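Local coordinates for FOKI restriction endonuclease (Planomicrobium okeanokoites, PDB 2FOK), which recognises a specific DNA sequence and, as a type IIS restriction endonuclease that depends on metal ions, cleaves the DNA outside that site, at residues L204-N217 against N257-G269. Residues are numbered along the deposited sequence; the frame is centred on the assembly and turned at random.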
ATOM      1  N   LEU A 204     -10.223 -17.235   3.109  1.00 34.35           N
ATOM      2  CA  LEU A 204     -11.239 -17.417   2.079  1.00 33.08           C
ATOM      3  C   LEU A 204     -11.757 -18.850   2.063  1.00 30.71           C
ATOM      4  O   LEU A 204     -12.950 -19.088   1.884  1.00 28.67           O
ATOM      5  CB  LEU A 204     -10.646 -17.058   0.706  1.00 33.99           C
ATOM      6  CG  LEU A 204     -11.496 -17.277  -0.548  1.00 33.33           C
ATOM      7  CD1 LEU A 204     -12.834 -16.549  -0.416  1.00 34.03           C
ATOM      8  CD2 LEU A 204     -10.732 -16.772  -1.754  1.00 34.52           C
ATOM      9  N   ALA A 205     -10.852 -19.802   2.256  1.00 30.24           N
ATOM     10  CA  ALA A 205     -11.220 -21.209   2.249  1.00 32.78           C
ATOM     11  C   ALA A 205     -12.113 -21.588   3.416  1.00 33.82           C
ATOM     12  O   ALA A 205     -13.017 -22.399   3.262  1.00 32.56           O
ATOM     13  CB  ALA A 205      -9.967 -22.074   2.260  1.00 35.82           C
ATOM     14  N   ASN A 206     -11.864 -21.008   4.586  1.00 37.66           N
ATOM     15  CA  ASN A 206     -12.660 -21.336   5.762  1.00 39.54           C
ATOM     16  C   ASN A 206     -13.776 -20.338   6.052  1.00 40.43           C
ATOM     17  O   ASN A 206     -14.326 -20.316   7.155  1.00 41.21           O
ATOM     18  CB  ASN A 206     -11.742 -21.482   6.977  1.00 40.61           C
ATOM     19  CG  ASN A 206     -11.538 -20.179   7.723  1.00 45.20           C
ATOM     20  OD1 ASN A 206     -11.133 -20.185   8.886  1.00 51.70           O
ATOM     21  ND2 ASN A 206     -11.811 -19.055   7.064  1.00 47.09           N
ATOM     22  N   ALA A 207     -14.107 -19.522   5.057  1.00 39.73           N
ATOM     23  CA  ALA A 207     -15.158 -18.523   5.194  1.00 40.70           C
ATOM     24  C   ALA A 207     -16.500 -19.039   4.675  1.00 42.65           C
ATOM     25  O   ALA A 207     -16.552 -19.998   3.908  1.00 44.08           O
ATOM     26  CB  ALA A 207     -14.770 -17.256   4.444  1.00 40.08           C
ATOM     27  N   MET A 208     -17.580 -18.392   5.099  1.00 43.92           N
ATOM     28  CA  MET A 208     -18.924 -18.764   4.674  1.00 45.30           C
ATOM     29  C   MET A 208     -19.164 -18.235   3.264  1.00 43.88           C
ATOM     30  O   MET A 208     -18.787 -17.106   2.951  1.00 42.27           O
ATOM     31  CB  MET A 208     -19.964 -18.166   5.627  1.00 47.01           C
ATOM     32  CG  MET A 208     -20.881 -19.193   6.271  1.00 51.43           C
ATOM     33  SD  MET A 208     -20.900 -19.069   8.075  1.00 57.93           S
ATOM     34  CE  MET A 208     -19.428 -20.070   8.494  1.00 52.66           C
ATOM     35  N   PRO A 209     -19.809 -19.036   2.399  1.00 42.54           N
ATOM     36  CA  PRO A 209     -20.073 -18.600   1.024  1.00 40.21           C
ATOM     37  C   PRO A 209     -20.684 -17.210   0.950  1.00 38.27           C
ATOM     38  O   PRO A 209     -20.593 -16.544  -0.076  1.00 40.62           O
ATOM     39  CB  PRO A 209     -21.014 -19.675   0.464  1.00 43.68           C
ATOM     40  CG  PRO A 209     -21.434 -20.515   1.643  1.00 43.73           C
ATOM     41  CD  PRO A 209     -20.342 -20.383   2.661  1.00 45.39           C
ATOM     42  N   LYS A 210     -21.296 -16.767   2.041  1.00 38.20           N
ATOM     43  CA  LYS A 210     -21.925 -15.447   2.079  1.00 39.84           C
ATOM     44  C   LYS A 210     -20.924 -14.296   2.268  1.00 39.41           C
ATOM     45  O   LYS A 210     -21.267 -13.126   2.079  1.00 39.42           O
ATOM     46  CB  LYS A 210     -22.989 -15.413   3.188  1.00 37.53           C
ATOM     47  CG  LYS A 210     -22.676 -14.482   4.363  1.00 39.50           C
ATOM     48  CD  LYS A 210     -23.633 -14.716   5.525  1.00 37.22           C
ATOM     49  CE  LYS A 210     -23.211 -13.946   6.765  1.00 37.19           C
ATOM     50  NZ  LYS A 210     -24.325 -13.100   7.299  1.00 38.73           N
ATOM     51  N   ASP A 211     -19.691 -14.635   2.635  1.00 38.31           N
ATOM     52  CA  ASP A 211     -18.638 -13.644   2.863  1.00 36.56           C
ATOM     53  C   ASP A 211     -17.428 -13.844   1.948  1.00 35.36           C
ATOM     54  O   ASP A 211     -16.483 -13.049   1.974  1.00 34.56           O
ATOM     55  CB  ASP A 211     -18.155 -13.718   4.316  1.00 37.70           C
ATOM     56  CG  ASP A 211     -19.285 -13.642   5.313  1.00 39.68           C
ATOM     57  OD1 ASP A 211     -20.193 -12.801   5.124  1.00 40.13           O
ATOM     58  OD2 ASP A 211     -19.262 -14.421   6.287  1.00 37.54           O
ATOM     59  N   LYS A 212     -17.452 -14.909   1.153  1.00 33.90           N
ATOM     60  CA  LYS A 212     -16.344 -15.217   0.256  1.00 32.61           C
ATOM     61  C   LYS A 212     -16.093 -14.103  -0.744  1.00 31.02           C
ATOM     62  O   LYS A 212     -14.953 -13.699  -0.952  1.00 31.54           O
ATOM     63  CB  LYS A 212     -16.613 -16.532  -0.477  1.00 31.71           C
ATOM     64  CG  LYS A 212     -16.735 -17.715   0.452  1.00 31.79           C
ATOM     65  CD  LYS A 212     -16.555 -19.024  -0.292  1.00 33.79           C
ATOM     66  CE  LYS A 212     -15.433 -19.853   0.301  1.00 35.41           C
ATOM     67  NZ  LYS A 212     -15.948 -20.965   1.147  1.00 41.01           N
ATOM     68  N   GLY A 213     -17.163 -13.599  -1.350  1.00 30.66           N
ATOM     69  CA  GLY A 213     -17.037 -12.528  -2.320  1.00 29.44           C
ATOM     70  C   GLY A 213     -16.368 -11.269  -1.792  1.00 31.86           C
ATOM     71  O   GLY A 213     -15.499 -10.697  -2.454  1.00 32.23           O
ATOM     72  N   GLU A 214     -16.770 -10.828  -0.602  1.00 33.59           N
ATOM     73  CA  GLU A 214     -16.210  -9.621   0.006  1.00 30.17           C
ATOM     74  C   GLU A 214     -14.737  -9.805   0.341  1.00 30.72           C
ATOM     75  O   GLU A 214     -13.962  -8.856   0.269  1.00 28.41           O
ATOM     76  CB  GLU A 214     -16.979  -9.271   1.282  1.00 31.69           C
ATOM     77  CG  GLU A 214     -16.316  -8.219   2.154  1.00 32.59           C
ATOM     78  CD  GLU A 214     -16.675  -6.800   1.742  1.00 35.27           C
ATOM     79  OE1 GLU A 214     -17.528  -6.629   0.842  1.00 37.88           O
ATOM     80  OE2 GLU A 214     -16.104  -5.850   2.317  1.00 34.98           O
ATOM     81  N   ILE A 215     -14.367 -11.030   0.718  1.00 29.45           N
ATOM     82  CA  ILE A 215     -12.985 -11.362   1.070  1.00 27.63           C
ATOM     83  C   ILE A 215     -12.122 -11.505  -0.175  1.00 28.42           C
ATOM     84  O   ILE A 215     -10.952 -11.117  -0.182  1.00 29.73           O
ATOM     85  CB  ILE A 215     -12.907 -12.696   1.869  1.00 24.18           C
ATOM     86  CG1 ILE A 215     -13.475 -12.493   3.273  1.00 25.42           C
ATOM     87  CG2 ILE A 215     -11.459 -13.197   1.931  1.00 20.48           C
ATOM     88  CD1 ILE A 215     -13.385 -13.725   4.173  1.00 28.82           C
ATOM     89  N   ARG A 216     -12.709 -12.066  -1.225  1.00 28.77           N
ATOM     90  CA  ARG A 216     -12.004 -12.281  -2.481  1.00 29.07           C
ATOM     91  C   ARG A 216     -11.716 -11.001  -3.255  1.00 29.29           C
ATOM     92  O   ARG A 216     -10.811 -10.974  -4.098  1.00 31.99           O
ATOM     93  CB  ARG A 216     -12.813 -13.226  -3.375  1.00 28.39           C
ATOM     94  CG  ARG A 216     -12.115 -13.604  -4.676  1.00 29.23           C
ATOM     95  CD  ARG A 216     -12.752 -14.827  -5.309  1.00 28.41           C
ATOM     96  NE  ARG A 216     -14.206 -14.729  -5.320  1.00 32.82           N
ATOM     97  CZ  ARG A 216     -15.033 -15.664  -4.862  1.00 30.11           C
ATOM     98  NH1 ARG A 216     -14.565 -16.792  -4.342  1.00 29.64           N
ATOM     99  NH2 ARG A 216     -16.339 -15.466  -4.926  1.00 29.71           N
ATOM    100  N   ASN A 217     -12.473  -9.946  -2.969  1.00 22.32           N
ATOM    101  CA  ASN A 217     -12.313  -8.693  -3.686  1.00 25.06           C
ATOM    102  C   ASN A 217     -12.119  -7.419  -2.859  1.00 28.22           C
ATOM    103  O   ASN A 217     -11.590  -6.441  -3.382  1.00 31.86           O
ATOM    104  CB  ASN A 217     -13.505  -8.484  -4.619  1.00 28.36           C
ATOM    105  CG  ASN A 217     -13.736  -9.658  -5.555  1.00 37.03           C
ATOM    106  OD1 ASN A 217     -12.870 -10.000  -6.362  1.00 39.93           O
ATOM    107  ND2 ASN A 217     -14.906 -10.286  -5.448  1.00 40.50           N
ATOM    108  N   ASN A 257     -10.906 -28.121  -0.121  1.00 44.72           N
ATOM    109  CA  ASN A 257     -11.654 -27.010  -0.762  1.00 43.00           C
ATOM    110  C   ASN A 257     -10.927 -26.465  -1.976  1.00 42.59           C
ATOM    111  O   ASN A 257      -9.754 -26.764  -2.219  1.00 41.11           O
ATOM    112  CB  ASN A 257     -11.873 -25.878   0.238  1.00 45.07           C
ATOM    113  CG  ASN A 257     -13.195 -25.994   0.957  1.00 48.17           C
ATOM    114  OD1 ASN A 257     -13.513 -27.039   1.534  1.00 44.82           O
ATOM    115  ND2 ASN A 257     -13.982 -24.921   0.925  1.00 48.00           N
ATOM    116  N   LYS A 258     -11.642 -25.656  -2.743  1.00 42.60           N
ATOM    117  CA  LYS A 258     -11.079 -25.044  -3.932  1.00 43.13           C
ATOM    118  C   LYS A 258     -11.443 -23.579  -3.881  1.00 40.77           C
ATOM    119  O   LYS A 258     -12.528 -23.220  -3.419  1.00 40.27           O
ATOM    120  CB  LYS A 258     -11.653 -25.695  -5.192  1.00 46.41           C
ATOM    121  CG  LYS A 258     -10.599 -26.322  -6.089  1.00 49.61           C
ATOM    122  CD  LYS A 258     -10.122 -25.337  -7.150  1.00 51.62           C
ATOM    123  CE  LYS A 258      -9.732 -26.059  -8.438  1.00 55.52           C
ATOM    124  NZ  LYS A 258      -8.499 -26.884  -8.285  1.00 49.14           N
ATOM    125  N   GLU A 259     -10.531 -22.729  -4.337  1.00 39.14           N
ATOM    126  CA  GLU A 259     -10.773 -21.296  -4.324  1.00 38.04           C
ATOM    127  C   GLU A 259     -10.174 -20.655  -5.563  1.00 35.89           C
ATOM    128  O   GLU A 259      -9.324 -21.244  -6.227  1.00 36.12           O
ATOM    129  CB  GLU A 259     -10.170 -20.669  -3.057  1.00 36.02           C
ATOM    130  CG  GLU A 259     -10.656 -21.301  -1.750  1.00 37.12           C
ATOM    131  CD  GLU A 259     -12.148 -21.080  -1.504  1.00 37.89           C
ATOM    132  OE1 GLU A 259     -12.680 -20.040  -1.946  1.00 38.28           O
ATOM    133  OE2 GLU A 259     -12.789 -21.946  -0.868  1.00 33.44           O
ATOM    134  N   PHE A 260     -10.635 -19.447  -5.871  1.00 36.75           N
ATOM    135  CA  PHE A 260     -10.156 -18.697  -7.027  1.00 34.23           C
ATOM    136  C   PHE A 260     -10.108 -17.212  -6.714  1.00 34.66           C
ATOM    137  O   PHE A 260     -10.858 -16.725  -5.866  1.00 32.17           O
ATOM    138  CB  PHE A 260     -11.075 -18.928  -8.229  1.00 32.63           C
ATOM    139  CG  PHE A 260     -12.408 -18.235  -8.119  1.00 33.18           C
ATOM    140  CD1 PHE A 260     -13.452 -18.815  -7.404  1.00 29.67           C
ATOM    141  CD2 PHE A 260     -12.621 -17.004  -8.737  1.00 26.49           C
ATOM    142  CE1 PHE A 260     -14.702 -18.169  -7.310  1.00 34.51           C
ATOM    143  CE2 PHE A 260     -13.855 -16.355  -8.647  1.00 28.26           C
ATOM    144  CZ  PHE A 260     -14.897 -16.936  -7.934  1.00 30.10           C
ATOM    145  N   ILE A 261      -9.208 -16.507  -7.397  1.00 37.82           N
ATOM    146  CA  ILE A 261      -9.054 -15.062  -7.248  1.00 36.74           C
ATOM    147  C   ILE A 261      -9.313 -14.468  -8.637  1.00 38.35           C
ATOM    148  O   ILE A 261      -8.598 -14.779  -9.593  1.00 37.39           O
ATOM    149  CB  ILE A 261      -7.624 -14.684  -6.793  1.00 36.21           C
ATOM    150  CG1 ILE A 261      -7.404 -15.100  -5.333  1.00 32.90           C
ATOM    151  CG2 ILE A 261      -7.404 -13.193  -6.956  1.00 36.66           C
ATOM    152  CD1 ILE A 261      -8.466 -14.611  -4.382  1.00 30.76           C
ATOM    153  N   SER A 262     -10.334 -13.623  -8.748  1.00 34.94           N
ATOM    154  CA  SER A 262     -10.676 -13.027 -10.035  1.00 31.31           C
ATOM    155  C   SER A 262      -9.764 -11.877 -10.458  1.00 31.85           C
ATOM    156  O   SER A 262      -9.665 -11.560 -11.644  1.00 32.07           O
ATOM    157  CB  SER A 262     -12.121 -12.552 -10.004  1.00 30.96           C
ATOM    158  OG  SER A 262     -12.804 -13.121  -8.906  1.00 34.44           O
ATOM    159  N   HIS A 263      -9.103 -11.251  -9.491  1.00 30.12           N
ATOM    160  CA  HIS A 263      -8.203 -10.149  -9.781  1.00 27.91           C
ATOM    161  C   HIS A 263      -6.811 -10.685 -10.046  1.00 28.31           C
ATOM    162  O   HIS A 263      -5.882 -10.486  -9.261  1.00 30.41           O
ATOM    163  CB  HIS A 263      -8.178  -9.154  -8.617  1.00 25.77           C
ATOM    164  CG  HIS A 263      -9.468  -8.415  -8.430  1.00 27.28           C
ATOM    165  ND1 HIS A 263      -9.906  -7.976  -7.198  1.00 26.98           N
ATOM    166  CD2 HIS A 263     -10.428  -8.057  -9.317  1.00 28.34           C
ATOM    167  CE1 HIS A 263     -11.077  -7.382  -7.332  1.00 27.76           C
ATOM    168  NE2 HIS A 263     -11.418  -7.417  -8.608  1.00 25.55           N
ATOM    169  N   ALA A 264      -6.684 -11.392 -11.161  1.00 30.21           N
ATOM    170  CA  ALA A 264      -5.413 -11.965 -11.579  1.00 27.60           C
ATOM    171  C   ALA A 264      -5.203 -11.488 -13.002  1.00 23.17           C
ATOM    172  O   ALA A 264      -6.164 -11.228 -13.709  1.00 21.34           O
ATOM    173  CB  ALA A 264      -5.473 -13.471 -11.532  1.00 28.52           C
ATOM    174  N   PHE A 265      -3.948 -11.364 -13.419  1.00 28.11           N
ATOM    175  CA  PHE A 265      -3.643 -10.878 -14.763  1.00 24.40           C
ATOM    176  C   PHE A 265      -2.492 -11.648 -15.402  1.00 27.71           C
ATOM    177  O   PHE A 265      -1.752 -12.357 -14.719  1.00 25.66           O
ATOM    178  CB  PHE A 265      -3.294  -9.378 -14.707  1.00 24.14           C
ATOM    179  CG  PHE A 265      -4.228  -8.559 -13.845  1.00 21.43           C
ATOM    180  CD1 PHE A 265      -4.156  -8.621 -12.457  1.00 21.45           C
ATOM    181  CD2 PHE A 265      -5.205  -7.763 -14.425  1.00 19.98           C
ATOM    182  CE1 PHE A 265      -5.051  -7.912 -11.661  1.00 22.75           C
ATOM    183  CE2 PHE A 265      -6.102  -7.048 -13.645  1.00 16.29           C
ATOM    184  CZ  PHE A 265      -6.031  -7.122 -12.259  1.00 18.83           C
ATOM    185  N   LYS A 266      -2.352 -11.491 -16.718  1.00 29.03           N
ATOM    186  CA  LYS A 266      -1.297 -12.143 -17.496  1.00 30.10           C
ATOM    187  C   LYS A 266      -0.997 -11.311 -18.747  1.00 26.48           C
ATOM    188  O   LYS A 266      -1.905 -10.949 -19.489  1.00 28.04           O
ATOM    189  CB  LYS A 266      -1.746 -13.544 -17.906  1.00 33.02           C
ATOM    190  CG  LYS A 266      -0.639 -14.417 -18.468  1.00 35.64           C
ATOM    191  CD  LYS A 266      -1.192 -15.784 -18.855  1.00 38.36           C
ATOM    192  CE  LYS A 266      -0.139 -16.872 -18.732  1.00 38.80           C
ATOM    193  NZ  LYS A 266      -0.523 -17.898 -17.719  1.00 40.58           N
ATOM    194  N   ILE A 267       0.275 -11.019 -18.988  1.00 28.32           N
ATOM    195  CA  ILE A 267       0.664 -10.209 -20.143  1.00 26.15           C
ATOM    196  C   ILE A 267       0.185 -10.752 -21.486  1.00 29.77           C
ATOM    197  O   ILE A 267      -0.184 -11.921 -21.592  1.00 30.35           O
ATOM    198  CB  ILE A 267       2.196 -10.022 -20.193  1.00 26.31           C
ATOM    199  CG1 ILE A 267       2.529  -8.661 -20.805  1.00 17.86           C
ATOM    200  CG2 ILE A 267       2.848 -11.149 -20.975  1.00 24.14           C
ATOM    201  CD1 ILE A 267       3.830  -8.066 -20.283  1.00 24.09           C
ATOM    202  N   THR A 268       0.182  -9.888 -22.502  1.00 32.24           N
ATOM    203  CA  THR A 268      -0.239 -10.258 -23.858  1.00 31.00           C
ATOM    204  C   THR A 268       0.861  -9.918 -24.867  1.00 33.53           C
ATOM    205  O   THR A 268       1.967  -9.522 -24.491  1.00 32.01           O
ATOM    206  CB  THR A 268      -1.524  -9.505 -24.294  1.00 31.30           C
ATOM    207  OG1 THR A 268      -1.234  -8.110 -24.440  1.00 35.13           O
ATOM    208  CG2 THR A 268      -2.644  -9.685 -23.269  1.00 28.01           C
ATOM    209  N   GLY A 269       0.550 -10.069 -26.151  1.00 33.50           N
ATOM    210  CA  GLY A 269       1.522  -9.772 -27.191  1.00 30.57           C
ATOM    211  C   GLY A 269       1.775  -8.281 -27.339  1.00 28.84           C
ATOM    212  O   GLY A 269       2.914  -7.846 -27.517  1.00 30.90           O
TER
HETATM  213  O   HOH W   1     -10.679 -11.627  -7.173  1.00 32.17           O
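Arg216 lays its guanidinium flat on the ring of Phe260, the two planes only 17° apart and their centres separated by 4.0 Å, a worked example of a charged group packing through its face. CZ of Phe260 sits beneath the middle of the guanidinium, and the arginine CD lies over the same ring in a CH-pi contact, though its exact position in the model is doubtful. With CG anti to the backbone N (chi1 -176°) and the chain bent at chi3 (46°), Arg216 runs out from its helix and then turns its head onto the ring, CG meeting CD1 of Ile261 on the way. Phe260 also makes a cation-pi contact with Lys244 of the adjacent strand. Near the plane of the guanidinium, at its edge, stands Glu259, with OE1 4.5 Å from Arg216 NH1, beyond salt-bridge range. Were Arg216 replaced by an alanine, this face of Phe260 would probably lose its flat cover, and Glu259 is likely to be left with less nearby positive charge to offset its own.

Both segments belong to the second recognition subdomain, of the helix-turn-helix clan, where strand 258-267, the middle of a three-stranded antiparallel sheet, packs against helices 197-205 and 209-218.

Glu259, a buried residue bent at chi2, sets its carboxylate between these helices: Leu204 CG lies 3.3 Å from its OE1, while Lys212 crosses it at about a right angle, its CE against both carboxylate oxygens. The salt bridge from Lys212 NZ to Glu259 OE2 is long, 3.9 Å; the same ammonium donates to Ala207 O, in the turn between the helices, at 3.0 Å. Beside Glu259, Leu204 CD2 packs on Ile261 CD1. At the break in the strand, Asn217 OD1 rests over a face of the His263 ring, 3.3 Å from CE1, and accepts a hydrogen bond from a water also bonded to His263 N and Ser262 OG.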